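Group 1 truncated hemoglobin (Tetrahymena pyriformis, PDB 3AQ9) binds one heme per subunit and, as a 2/2-fold globin, probably serves in oxygen binding and in nitric oxide detoxification. Local coordinates at residues P22-Y25 and K26-A30; H36-K39 and N40-M43; H113-K116 and D117-K121. The protein carries 1 engineered substitution. All coordinates share one frame; numbering follows the deposited sequence.

Contacts 1 and 2 touch one another, whereas contact 3 lies apart from both, its nearest atoms about 9 Å from contact 2. Residues 22-30 run off the C-terminal end of helix 13-28, partly buried, with a largely apolar inner face. Residues 36-43, a surface contact, lead into helix 43-57; here waters and a heme propionate join the backbone, and F38 brings its ring to the porphyrin. Residues 113-121, partly buried, end the chain with a weakly bonded helix and a turn, combining methionine packing on the heme with arginine salt bridges and water bridges. Contacts 2 and 3 meet the heme from opposite sides: F38 on the side of the iron-bound water, M118 on the other.

Contact 1 (P22-Y25 and K26-A30); sequences PLFY and KKVLA
This is a local, turn-to-turn contact within the C-terminal part of helix 13-28, where F24 and Y25 share the side chain of V28, one turn further on. The methyl CG2 of V28 sits over one face of the F24 ring, 3.7 Å from the ring centroid and 22° off its normal, a CH-pi contact displaced toward the rim on the CE1-CZ side. It can do so because V28 holds CG2 beside its own backbone N while F24, with CG anti to its backbone N (chi1 160°), swings its ring to the carbonyl side, toward the next turn. The other branch of V28 serves Y25: CG1 lies 4.0 Å from Y25 CD2, the two side chains running alongside each other. CE2 of F24 in turn lies above the rim of the Y25 ring, so the three side chains form one apolar cluster.

Four backbone bonds hold the turn, the straightest being V28 N to F24 O (2.8 Å, N-H...O angle 167°). On the outer side the aliphatic part of K26 crosses L23, its CD 4.0 Å from L23 CD1, while K27 supplies the polar part, a salt bridge with E96 of helix 80-96. Y25 meets the F38 ring edge-to-face and touches M43, and its OH lies 3.0 Å from the O of the iron-bound water; it also makes a weak hydrogen bond to Q46. The arrangement is i to i+3 and i to i+4 side-chain packing along one helix face, and its tyrosine belongs to the distal heme pocket of a group I truncated hemoglobin.

Contact 2 (H36-K39 and N40-M43); sequences HFFK and NTDM. With HEM (protoporphyrin IX containing Fe), chain C.
F38 and T41 lie side by side, pointing the same way, and both reach the heme, but they address different parts of it. F38 presents its ring to the porphyrin, inclined to the macrocycle by only about 27°, and its CZ comes within 3.3 Å of the methine carbon CHB. The heme methyl CMA lies over one face of this ring, while the iron-bound water sits at its edge, in the ring plane. T41 instead uses its hydroxyl: OG1 donates a 2.7 Å hydrogen bond to the heme propionate oxygen O2A. With chi1 at -63°, OG1 stands beside the T41 backbone N, and CG2 also packs against O2A.

From the other flank M43 folds back, its chain bent at both chi2 and chi3, so that SD reaches F38 CB at 4.1 Å. The sulfur lies obliquely to the F38 ring, 5.2 Å from its centroid, a Met-aromatic contact. F37 takes a separate place, its CD1 3.6 Å from the heme methyl CMB, and its ring meets H82 edge-to-face.

The backbone between these side chains is a type I turn from F38 to T41, closed by T41 N to F38 O (3.1 Å), with the donor well above the carbonyl plane. A water fills the angle of the loop: it accepts from N40 N and donates to F37 O and T41 OG1, linking the turn to the propionate-binding hydroxyl. D42 then N-caps the next helix through OD1 and H45 N. The whole corresponds to the CD corner of the globin fold, between helices 13-28 and 43-57, with F38 at the place of the globin CD1 phenylalanine, on the distal side of the heme.

Contact 3 (H113-K116 and D117-K121); sequences HTRK and DMLGK. With HEM (protoporphyrin IX containing Fe), chain C.
M118 lays its thioether end across T114, CE passing 3.6 Å from T114 OG1, and the same end lies against the porphyrin. SD is 3.3 Å from the heme methine carbon CHC, and CE is 3.4 Å from the pyrrole carbon C2C. CG of M118 stands between its backbone N and its carbonyl carbon (chi1 61°), and a bend at chi3 turns the methyl onto the ring system. T114 OG1 is hydrogen-bonded to I111 O, so its hydroxyl is already fixed where the methyl meets it.

R115 and L119 pack one turn apart on another side, CG of R115 3.5 Å from CD1 of L119. Beyond this aliphatic overlap the guanidinium group forms salt bridges to E112 through NE and to D84 through NH1, the latter tying the short helix 115-118 to helix 80-96. R115 O is held by two donors. L119 N meets it almost head-on, with a C=O...N angle of 173°, while M118 N approaches from above the carbonyl plane. One water bridges H113 O and D117 OD2, and a second links K116 O to L119 O.

The chain then closes with a type II turn from M118 to K121, G120 taking the positive phi, and G120 and K121 bond through their backbones to residues of the 75-78 loop. M118 also touches H73, predicted to be the proximal iron ligand, which places it in the proximal wall of the globin heme pocket.

Contact 1 (P22-Y25 and K26-A30)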
loop_
_atom_site.group_PDB
_atom_site.type_symbol
_atom_site.label_atom_id
_atom_site.label_comp_id
_atom_site.label_asym_id
_atom_site.label_seq_id
_atom_site.Cartn_x
_atom_site.Cartn_y
_atom_site.Cartn_z
ATOM N N PRO A 22 3.947 -6.669 -5.209
ATOM C CA PRO A 22 5.362 -6.644 -5.707
ATOM C C PRO A 22 5.534 -5.658 -6.849
ATOM O O PRO A 22 6.622 -5.089 -7.033
ATOM C CB PRO A 22 5.630 -8.054 -6.192
ATOM C CG PRO A 22 4.510 -8.906 -5.584
ATOM C CD PRO A 22 3.360 -8.044 -5.164
ATOM N N LEU A 23 4.447 -5.439 -7.616
ATOM C CA LEU A 23 4.605 -4.417 -8.684
ATOM C C LEU A 23 4.697 -3.021 -8.066
ATOM O O LEU A 23 5.549 -2.168 -8.426
ATOM C CB LEU A 23 3.420 -4.440 -9.669
ATOM C CG LEU A 23 3.465 -3.386 -10.795
ATOM C CD1 LEU A 23 4.924 -3.242 -11.480
ATOM C CD2 LEU A 23 2.277 -3.694 -11.840
ATOM N N PHE A 24 3.890 -2.776 -7.046
ATOM C CA PHE A 24 3.927 -1.525 -6.341
ATOM C C PHE A 24 5.302 -1.373 -5.709
ATOM O O PHE A 24 5.914 -0.293 -5.847
ATOM C CB PHE A 24 2.840 -1.634 -5.267
ATOM C CG PHE A 24 2.980 -0.672 -4.091
ATOM C CD1 PHE A 24 2.693 0.719 -4.277
ATOM C CD2 PHE A 24 3.372 -1.129 -2.835
ATOM C CE1 PHE A 24 2.824 1.586 -3.170
ATOM C CE2 PHE A 24 3.456 -0.239 -1.717
ATOM C CZ PHE A 24 3.178 1.086 -1.886
ATOM N N TYR A 25 5.854 -2.414 -5.075
ATOM C CA TYR A 25 7.264 -2.204 -4.573
ATOM C C TYR A 25 8.272 -2.025 -5.700
ATOM O O TYR A 25 9.291 -1.362 -5.449
ATOM C CB TYR A 25 7.689 -3.338 -3.607
ATOM C CG TYR A 25 7.189 -2.915 -2.245
ATOM C CD1 TYR A 25 6.171 -3.605 -1.590
ATOM C CD2 TYR A 25 7.730 -1.737 -1.674
ATOM C CE1 TYR A 25 5.647 -3.085 -0.374
ATOM C CE2 TYR A 25 7.274 -1.293 -0.513
ATOM C CZ TYR A 25 6.267 -1.949 0.119
ATOM O OH TYR A 25 5.974 -1.273 1.295
ATOM N N LYS A 26 8.125 -2.659 -6.879
ATOM C CA LYS A 26 9.071 -2.351 -7.946
ATOM C C LYS A 26 9.034 -0.839 -8.228
ATOM O O LYS A 26 10.090 -0.227 -8.495
ATOM C CB LYS A 26 8.691 -3.144 -9.239
ATOM C CG LYS A 26 9.513 -2.868 -10.454
ATOM C CD LYS A 26 8.883 -3.620 -11.607
ATOM C CE LYS A 26 9.595 -3.735 -12.945
ATOM N NZ LYS A 26 10.020 -2.414 -13.313
ATOM N N LYS A 27 7.852 -0.226 -8.180
ATOM C CA LYS A 27 7.812 1.215 -8.495
ATOM C C LYS A 27 8.345 1.981 -7.303
ATOM O O LYS A 27 9.111 2.926 -7.481
ATOM C CB LYS A 27 6.338 1.636 -8.713
ATOM C CG LYS A 27 5.887 1.007 -10.090
ATOM C CD LYS A 27 4.401 1.545 -10.303
ATOM C CE LYS A 27 3.790 0.843 -11.582
ATOM N NZ LYS A 27 4.473 1.231 -12.819
ATOM N N VAL A 28 7.920 1.599 -6.092
ATOM C CA VAL A 28 8.402 2.374 -4.887
ATOM C C VAL A 28 9.934 2.313 -4.783
ATOM O O VAL A 28 10.574 3.344 -4.480
ATOM C CB VAL A 28 7.740 1.761 -3.617
ATOM C CG1 VAL A 28 8.449 2.173 -2.313
ATOM C CG2 VAL A 28 6.235 2.148 -3.538
ATOM N N LEU A 29 10.530 1.146 -5.063
ATOM C CA LEU A 29 11.972 1.013 -4.913
ATOM C C LEU A 29 12.745 1.685 -6.030
ATOM O O LEU A 29 13.986 1.699 -5.998
ATOM C CB LEU A 29 12.355 -0.516 -4.869
ATOM C CG LEU A 29 11.781 -1.190 -3.592
ATOM C CD1 LEU A 29 11.983 -2.805 -3.590
ATOM C CD2 LEU A 29 12.389 -0.632 -2.223
ATOM N N ALA A 30 12.038 2.265 -7.007
ATOM C CA ALA A 30 12.659 3.063 -8.079
ATOM C C ALA A 30 12.314 4.559 -7.920
ATOM O O ALA A 30 12.698 5.407 -8.757
ATOM C CB ALA A 30 12.238 2.568 -9.454
#

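Contact 2 (H36-K39 and N40-M43)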
loop_
_atom_site.group_PDB
_atom_site.type_symbol
_atom_site.label_atom_id
_atom_site.label_comp_id
_atom_site.label_asym_id
_atom_site.label_seq_id
_atom_site.Cartn_x
_atom_site.Cartn_y
_atom_site.Cartn_z
ATOM N N HIS A 36 14.540 4.883 -0.458
ATOM C CA HIS A 36 15.591 4.645 0.569
ATOM C C HIS A 36 15.041 4.211 1.939
ATOM O O HIS A 36 15.808 3.713 2.732
ATOM C CB HIS A 36 16.353 5.962 0.793
ATOM C CG HIS A 36 15.444 7.155 0.857
ATOM N ND1 HIS A 36 14.924 7.770 -0.273
ATOM C CD2 HIS A 36 14.969 7.861 1.938
ATOM C CE1 HIS A 36 14.274 8.866 0.112
ATOM N NE2 HIS A 36 14.235 8.920 1.443
ATOM N N PHE A 37 13.749 4.476 2.253
ATOM C CA PHE A 37 13.195 4.079 3.528
ATOM C C PHE A 37 13.249 2.560 3.723
ATOM O O PHE A 37 13.266 2.082 4.855
ATOM C CB PHE A 37 11.744 4.555 3.697
ATOM C CG PHE A 37 11.681 6.031 3.926
ATOM C CD1 PHE A 37 11.395 6.873 2.865
ATOM C CD2 PHE A 37 11.912 6.550 5.195
ATOM C CE1 PHE A 37 11.383 8.289 3.017
ATOM C CE2 PHE A 37 11.882 7.942 5.377
ATOM C CZ PHE A 37 11.652 8.792 4.267
ATOM N N PHE A 38 13.317 1.842 2.600
ATOM C CA PHE A 38 13.327 0.393 2.636
ATOM C C PHE A 38 14.685 -0.225 2.561
ATOM O O PHE A 38 14.798 -1.468 2.335
ATOM C CB PHE A 38 12.480 -0.084 1.455
ATOM C CG PHE A 38 11.077 0.390 1.550
ATOM C CD1 PHE A 38 10.646 1.586 0.884
ATOM C CD2 PHE A 38 10.175 -0.296 2.382
ATOM C CE1 PHE A 38 9.348 2.126 1.111
ATOM C CE2 PHE A 38 8.809 0.190 2.525
ATOM C CZ PHE A 38 8.399 1.391 1.896
ATOM N N LYS A 39 15.742 0.570 2.732
ATOM C CA LYS A 39 17.097 0.040 2.529
ATOM C C LYS A 39 17.390 -1.177 3.418
ATOM O O LYS A 39 18.116 -2.130 3.015
ATOM C CB LYS A 39 18.127 1.197 2.784
ATOM C CG LYS A 39 19.568 0.664 2.904
ATOM C CD LYS A 39 20.471 1.652 3.650
ATOM C CE LYS A 39 21.946 1.081 3.712
ATOM N NZ LYS A 39 22.650 1.901 4.731
ATOM N N ASN A 40 16.936 -1.148 4.663
ATOM C CA ASN A 40 17.234 -2.280 5.597
ATOM C C ASN A 40 16.037 -3.195 5.830
ATOM O O ASN A 40 16.058 -4.004 6.736
ATOM C CB ASN A 40 17.603 -1.742 6.954
ATOM C CG ASN A 40 18.912 -1.026 6.929
ATOM O OD1 ASN A 40 19.847 -1.473 6.287
ATOM N ND2 ASN A 40 18.966 0.119 7.573
ATOM N N THR A 41 15.058 -3.135 4.940
ATOM C CA THR A 41 13.832 -3.882 5.087
ATOM C C THR A 41 13.877 -5.225 4.396
ATOM O O THR A 41 14.401 -5.397 3.278
ATOM C CB THR A 41 12.618 -3.047 4.538
ATOM O OG1 THR A 41 12.474 -1.834 5.337
ATOM C CG2 THR A 41 11.309 -3.810 4.711
ATOM N N ASP A 42 13.405 -6.242 5.113
ATOM C CA ASP A 42 13.312 -7.571 4.528
ATOM C C ASP A 42 12.068 -7.473 3.605
ATOM O O ASP A 42 10.902 -7.406 4.119
ATOM C CB ASP A 42 13.087 -8.607 5.638
ATOM C CG ASP A 42 12.764 -9.991 5.112
ATOM O OD1 ASP A 42 12.238 -10.233 3.982
ATOM O OD2 ASP A 42 13.137 -10.903 5.864
ATOM N N MET A 43 12.266 -7.448 2.289
ATOM C CA MET A 43 11.152 -7.157 1.382
ATOM C C MET A 43 10.170 -8.355 1.244
ATOM O O MET A 43 8.971 -8.135 0.949
ATOM C CB MET A 43 11.624 -6.645 0.004
ATOM C CG MET A 43 12.307 -5.216 0.085
ATOM S SD MET A 43 11.314 -3.982 0.782
ATOM C CE MET A 43 9.832 -3.999 -0.183
HETATM C CHA HEM C . 6.058 -0.817 7.529
HETATM C CHB HEM C . 7.768 2.859 4.756
HETATM C CHC HEM C . 3.248 4.288 3.881
HETATM C CHD HEM C . 1.742 -0.140 5.361
HETATM C C1A HEM C . 6.896 0.057 6.857
HETATM C C2A HEM C . 8.366 0.069 6.927
HETATM C C3A HEM C . 8.805 1.033 6.147
HETATM C C4A HEM C . 7.679 1.743 5.583
HETATM C CMA HEM C . 10.237 1.484 5.809
HETATM C CAA HEM C . 9.201 -1.045 7.677
HETATM C CBA HEM C . 10.268 -0.814 8.768
HETATM C CGA HEM C . 10.950 -2.313 8.684
HETATM O O1A HEM C . 10.328 -3.290 9.239
HETATM O O2A HEM C . 11.805 -2.637 7.773
HETATM C C1B HEM C . 6.621 3.603 4.360
HETATM C C2B HEM C . 6.767 4.908 3.737
HETATM C C3B HEM C . 5.506 5.347 3.588
HETATM C C4B HEM C . 4.658 4.277 4.044
HETATM C CMB HEM C . 8.047 5.663 3.384
HETATM C CAB HEM C . 5.122 6.720 3.020
HETATM C CBB HEM C . 4.186 7.320 3.739
HETATM C C1C HEM C . 2.448 3.162 4.141
HETATM C C2C HEM C . 1.065 3.032 3.753
HETATM C C3C HEM C . 0.702 1.798 4.154
HETATM C C4C HEM C . 1.808 1.137 4.781
HETATM C CMC HEM C . 0.252 4.145 2.970
HETATM C CAC HEM C . -0.670 1.051 3.960
HETATM C CBC HEM C . -1.771 1.722 3.626
HETATM C C1D HEM C . 2.802 -0.681 6.100
HETATM C C2D HEM C . 2.696 -1.972 6.728
HETATM C C3D HEM C . 3.973 -2.145 7.383
HETATM C C4D HEM C . 4.711 -0.961 7.085
HETATM C CMD HEM C . 1.537 -2.978 6.779
HETATM C CAD HEM C . 4.408 -3.348 8.176
HETATM C CBD HEM C . 4.039 -3.311 9.598
HETATM C CGD HEM C . 4.425 -4.664 10.238
HETATM O O1D HEM C . 3.922 -4.982 11.311
HETATM O O2D HEM C . 5.480 -5.280 9.779
HETATM N NA HEM C . 6.552 1.113 6.027
HETATM N NB HEM C . 5.321 3.128 4.620
HETATM N NC HEM C . 2.875 2.027 4.766
HETATM N ND HEM C . 4.063 -0.043 6.247
HETATM FE FE HEM C . 4.712 1.576 5.444
HETATM O O HOH W 1 14.860 0.134 6.081
HETATM O O HOH W 2 16.141 -3.879 1.678
HETATM O O HOH W 3 4.993 0.481 3.552
#

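Contact 3 (H113-K116 and D117-K121)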
loop_
_atom_site.group_PDB
_atom_site.type_symbol
_atom_site.label_atom_id
_atom_site.label_comp_id
_atom_site.label_asym_id
_atom_site.label_seq_id
_atom_site.Cartn_x
_atom_site.Cartn_y
_atom_site.Cartn_z
ATOM N N HIS A 113 -7.238 7.498 4.540
ATOM C CA HIS A 113 -7.568 7.792 5.976
ATOM C C HIS A 113 -6.349 7.411 6.882
ATOM O O HIS A 113 -6.350 7.894 8.049
ATOM C CB HIS A 113 -8.802 6.949 6.328
ATOM C CG HIS A 113 -10.058 7.532 5.782
ATOM N ND1 HIS A 113 -10.746 7.047 4.666
ATOM C CD2 HIS A 113 -10.712 8.632 6.193
ATOM C CE1 HIS A 113 -11.839 7.822 4.465
ATOM N NE2 HIS A 113 -11.826 8.795 5.380
ATOM N N THR A 114 -5.383 6.630 6.379
ATOM C CA THR A 114 -4.255 6.239 7.266
ATOM C C THR A 114 -3.209 7.336 7.314
ATOM O O THR A 114 -2.253 7.229 8.132
ATOM C CB THR A 114 -3.553 4.972 6.821
ATOM O OG1 THR A 114 -2.976 5.121 5.482
ATOM C CG2 THR A 114 -4.514 3.753 6.788
ATOM N N ARG A 115 -3.357 8.380 6.470
ATOM C CA ARG A 115 -2.244 9.397 6.380
ATOM C C ARG A 115 -1.929 9.980 7.795
ATOM O O ARG A 115 -0.748 10.051 8.211
ATOM C CB ARG A 115 -2.635 10.493 5.419
ATOM C CG ARG A 115 -1.450 11.566 5.241
ATOM C CD ARG A 115 -1.980 12.792 4.388
ATOM N NE ARG A 115 -2.457 12.418 3.022
ATOM C CZ ARG A 115 -1.739 12.564 1.897
ATOM N NH1 ARG A 115 -0.440 13.012 1.891
ATOM N NH2 ARG A 115 -2.291 12.217 0.742
ATOM N N LYS A 116 -2.960 10.398 8.518
ATOM C CA LYS A 116 -2.686 11.071 9.801
ATOM C C LYS A 116 -2.089 10.109 10.807
ATOM O O LYS A 116 -1.489 10.590 11.823
ATOM C CB LYS A 116 -3.933 11.700 10.390
ATOM C CG LYS A 116 -5.013 10.628 10.746
ATOM C CD LYS A 116 -6.228 11.339 11.429
ATOM C CE LYS A 116 -7.271 10.218 11.870
ATOM N NZ LYS A 116 -8.294 10.955 12.657
ATOM N N ASP A 117 -2.267 8.813 10.600
ATOM C CA ASP A 117 -1.729 7.880 11.607
ATOM C C ASP A 117 -0.200 7.662 11.449
ATOM O O ASP A 117 0.439 7.241 12.424
ATOM C CB ASP A 117 -2.416 6.496 11.491
ATOM C CG ASP A 117 -3.939 6.638 11.852
ATOM O OD1 ASP A 117 -4.242 7.431 12.751
ATOM O OD2 ASP A 117 -4.715 6.113 11.021
ATOM N N MET A 118 0.347 7.946 10.257
ATOM C CA MET A 118 1.777 7.587 10.022
ATOM C C MET A 118 2.636 8.831 9.822
ATOM O O MET A 118 3.862 8.726 9.877
ATOM C CB MET A 118 1.903 6.587 8.896
ATOM C CG MET A 118 1.365 7.149 7.557
ATOM S SD MET A 118 1.636 5.880 6.291
ATOM C CE MET A 118 0.342 4.661 6.703
ATOM N N LEU A 119 2.043 9.973 9.453
ATOM C CA LEU A 119 2.933 11.129 9.256
ATOM C C LEU A 119 3.473 11.673 10.613
ATOM O O LEU A 119 2.765 11.834 11.645
ATOM C CB LEU A 119 2.231 12.342 8.544
ATOM C CG LEU A 119 1.817 11.962 7.093
ATOM C CD1 LEU A 119 1.304 13.337 6.488
ATOM C CD2 LEU A 119 2.961 11.330 6.283
ATOM N N GLY A 120 4.765 12.046 10.589
ATOM C CA GLY A 120 5.353 12.749 11.697
ATOM C C GLY A 120 5.491 11.947 12.964
ATOM O O GLY A 120 5.474 12.548 14.048
ATOM N N LYS A 121 5.641 10.616 12.813
ATOM C CA LYS A 121 5.726 9.701 13.970
ATOM C C LYS A 121 7.155 9.277 14.267
ATOM O O LYS A 121 8.092 9.702 13.553
ATOM C CB LYS A 121 4.832 8.468 13.753
ATOM C CG LYS A 121 3.340 8.797 13.476
ATOM C CD LYS A 121 2.702 9.651 14.569
ATOM C CE LYS A 121 1.213 9.919 14.223
ATOM N NZ LYS A 121 0.704 10.900 15.249
ATOM O OXT LYS A 121 7.305 8.558 15.309
HETATM C CHA HEM C . 6.058 -0.817 7.529
HETATM C CHB HEM C . 7.768 2.859 4.756
HETATM C CHC HEM C . 3.248 4.288 3.881
HETATM C CHD HEM C . 1.742 -0.140 5.361
HETATM C C1A HEM C . 6.896 0.057 6.857
HETATM C C2A HEM C . 8.366 0.069 6.927
HETATM C C3A HEM C . 8.805 1.033 6.147
HETATM C C4A HEM C . 7.679 1.743 5.583
HETATM C CMA HEM C . 10.237 1.484 5.809
HETATM C CAA HEM C . 9.201 -1.045 7.677
HETATM C CBA HEM C . 10.268 -0.814 8.768
HETATM C CGA HEM C . 10.950 -2.313 8.684
HETATM O O1A HEM C . 10.328 -3.290 9.239
HETATM O O2A HEM C . 11.805 -2.637 7.773
HETATM C C1B HEM C . 6.621 3.603 4.360
HETATM C C2B HEM C . 6.767 4.908 3.737
HETATM C C3B HEM C . 5.506 5.347 3.588
HETATM C C4B HEM C . 4.658 4.277 4.044
HETATM C CMB HEM C . 8.047 5.663 3.384
HETATM C CAB HEM C . 5.122 6.720 3.020
HETATM C CBB HEM C . 4.186 7.320 3.739
HETATM C C1C HEM C . 2.448 3.162 4.141
HETATM C C2C HEM C . 1.065 3.032 3.753
HETATM C C3C HEM C . 0.702 1.798 4.154
HETATM C C4C HEM C . 1.808 1.137 4.781
HETATM C CMC HEM C . 0.252 4.145 2.970
HETATM C CAC HEM C . -0.670 1.051 3.960
HETATM C CBC HEM C . -1.771 1.722 3.626
HETATM C C1D HEM C . 2.802 -0.681 6.100
HETATM C C2D HEM C . 2.696 -1.972 6.728
HETATM C C3D HEM C . 3.973 -2.145 7.383
HETATM C C4D HEM C . 4.711 -0.961 7.085
HETATM C CMD HEM C . 1.537 -2.978 6.779
HETATM C CAD HEM C . 4.408 -3.348 8.176
HETATM C CBD HEM C . 4.039 -3.311 9.598
HETATM C CGD HEM C . 4.425 -4.664 10.238
HETATM O O1D HEM C . 3.922 -4.982 11.311
HETATM O O2D HEM C . 5.480 -5.280 9.779
HETATM N NA HEM C . 6.552 1.113 6.027
HETATM N NB HEM C . 5.321 3.128 4.620
HETATM N NC HEM C . 2.875 2.027 4.766
HETATM N ND HEM C . 4.063 -0.043 6.247
HETATM FE FE HEM C . 4.712 1.576 5.444
HETATM O O HOH W 4 -6.918 7.185 10.591
HETATM O O HOH W 5 0.046 12.797 11.832
HETATM O O HOH W 3 4.993 0.481 3.552
#